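Local coordinates for protein M32 carboxypeptidase (Chitinophagaceae bacterium, PDB 7A03) that probably acts as a metal-dependent carboxypeptidase of the M32 family, removing amino acids one at a time from the C-terminal end of peptides, at residues E297-L302 and A430-T435. Numbering follows the deposited sequence.
Sequences ESQSRL and AQFFTT
Segments 297-302 of helix 293-307 and 430-435 of helix 420-439 cross at -59°, their axes 9.7 Å apart at closest approach and the CA atoms of L302 and F433 lying 6.6 Å apart. L302 is the principal apolar contributor from its helix: with CG anti to the backbone N, its CD1 reaches the other backbone between two successive phenylalanines, 4.0 Å from F432 CB and 3.9 Å from F433 CB. The two aromatic side chains then part. In F433, CG is also anti to the backbone N, and this side chain crosses that of L302 at about a right angle, its ring continuing toward N306 and V307. In F432, CG stands anti to the carbonyl carbon (chi1 -69°), which carries the ring to S298; there S298 OG lies at the ring edge, near its plane, 3.6 Å from F432 CE2.

S298 OG takes the crowded position between backbone N and carbonyl carbon, and from there it bonds to the carbonyl of I295, one turn earlier. It also accepts from Q299 NE2, 3.2 Å from S298 OG, in a nearly straight bond (169°) lying in the amide plane. Although the CB of Q299 points away from helix 420-439, its folded chain brings the amide back beside the F432 ring, while OE1 bonds to H464. S300, on the same helical turn, touches H267 and H271 of an HExxH pattern, probably metal-binding as in M32 peptidases, though no metal is bound to its histidines here.

No hydrogen bond joins the two segments; the 202 Å² they bury is mainly apolar packing, and the buried hydroxyl and amide are satisfied within helix 293-307 and by H464, leaving an apolar joint between the helices.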
# COMPACT_ATOMS: atom_id res chain seq x y z
N GLU A 297 2.40 -2.98 -2.45
CA GLU A 297 3.02 -2.63 -1.20
C GLU A 297 4.32 -3.40 -0.98
O GLU A 297 5.26 -2.87 -0.38
CB GLU A 297 2.03 -2.82 -0.04
CG GLU A 297 2.54 -2.33 1.31
CD GLU A 297 2.43 -0.82 1.47
OE1 GLU A 297 1.98 -0.14 0.51
OE2 GLU A 297 2.78 -0.30 2.54
N SER A 298 4.42 -4.64 -1.48
CA SER A 298 5.67 -5.38 -1.37
C SER A 298 6.80 -4.66 -2.11
O SER A 298 7.96 -4.71 -1.68
CB SER A 298 5.54 -6.81 -1.92
OG SER A 298 5.57 -6.85 -3.35
N GLN A 299 6.48 -4.01 -3.22
CA GLN A 299 7.53 -3.27 -3.94
C GLN A 299 8.00 -2.04 -3.16
O GLN A 299 9.23 -1.80 -3.01
CB GLN A 299 6.99 -2.87 -5.31
CG GLN A 299 6.62 -4.07 -6.15
CD GLN A 299 7.79 -5.03 -6.28
OE1 GLN A 299 8.72 -4.79 -7.05
NE2 GLN A 299 7.75 -6.12 -5.51
N SER A 300 7.06 -1.28 -2.59
CA SER A 300 7.46 -0.13 -1.77
C SER A 300 8.28 -0.54 -0.55
O SER A 300 9.31 0.08 -0.23
CB SER A 300 6.26 0.73 -1.38
OG SER A 300 5.39 0.05 -0.50
N ARG A 301 7.84 -1.59 0.16
CA ARG A 301 8.53 -2.00 1.37
C ARG A 301 9.86 -2.68 1.08
O ARG A 301 10.80 -2.54 1.88
CB ARG A 301 7.65 -2.93 2.21
CG ARG A 301 6.44 -2.25 2.83
CD ARG A 301 6.79 -1.06 3.72
NE ARG A 301 5.64 -0.67 4.53
CZ ARG A 301 5.55 0.41 5.29
NH1 ARG A 301 4.46 0.60 6.02
NH2 ARG A 301 6.55 1.28 5.37
N LEU A 302 9.96 -3.44 -0.02
CA LEU A 302 11.22 -4.10 -0.34
C LEU A 302 12.30 -3.07 -0.54
O LEU A 302 13.42 -3.22 -0.02
CB LEU A 302 11.07 -4.97 -1.59
CG LEU A 302 12.30 -5.75 -2.06
CD1 LEU A 302 11.86 -7.05 -2.72
CD2 LEU A 302 13.13 -4.94 -3.04
N ALA A 430 9.60 -9.24 2.34
CA ALA A 430 10.67 -9.99 2.96
C ALA A 430 10.88 -11.31 2.23
O ALA A 430 12.02 -11.69 1.92
CB ALA A 430 10.35 -10.23 4.44
N GLN A 431 9.77 -11.95 1.85
CA GLN A 431 9.89 -13.23 1.18
C GLN A 431 10.53 -13.03 -0.18
O GLN A 431 11.39 -13.82 -0.59
CB GLN A 431 8.52 -13.90 1.08
CG GLN A 431 8.52 -15.29 0.47
CD GLN A 431 7.35 -16.12 0.96
OE1 GLN A 431 6.70 -15.77 1.96
NE2 GLN A 431 7.07 -17.23 0.28
N PHE A 432 10.17 -11.93 -0.86
CA PHE A 432 10.75 -11.72 -2.18
C PHE A 432 12.23 -11.37 -2.04
O PHE A 432 13.06 -11.91 -2.79
CB PHE A 432 10.01 -10.62 -2.95
CG PHE A 432 8.60 -10.98 -3.38
CD1 PHE A 432 8.24 -12.28 -3.66
CD2 PHE A 432 7.65 -9.98 -3.52
CE1 PHE A 432 6.94 -12.58 -4.06
CE2 PHE A 432 6.33 -10.28 -3.92
CZ PHE A 432 5.99 -11.58 -4.19
N PHE A 433 12.59 -10.54 -1.05
CA PHE A 433 13.97 -10.09 -1.03
C PHE A 433 14.90 -11.22 -0.63
O PHE A 433 15.96 -11.43 -1.24
CB PHE A 433 14.17 -8.87 -0.14
CG PHE A 433 15.54 -8.29 -0.24
CD1 PHE A 433 15.95 -7.63 -1.40
CD2 PHE A 433 16.46 -8.43 0.80
CE1 PHE A 433 17.24 -7.13 -1.51
CE2 PHE A 433 17.73 -7.91 0.69
CZ PHE A 433 18.12 -7.25 -0.47
N THR A 434 14.51 -11.99 0.39
CA THR A 434 15.29 -13.15 0.76
C THR A 434 15.44 -14.09 -0.43
O THR A 434 16.55 -14.59 -0.70
CB THR A 434 14.64 -13.83 1.96
OG1 THR A 434 14.71 -12.93 3.07
CG2 THR A 434 15.36 -15.12 2.33
N THR A 435 14.38 -14.26 -1.21
CA THR A 435 14.49 -15.14 -2.37
C THR A 435 15.45 -14.55 -3.39
O THR A 435 16.29 -15.27 -3.95
CB THR A 435 13.11 -15.41 -2.97
OG1 THR A 435 12.30 -16.07 -1.99
CG2 THR A 435 13.22 -16.29 -4.20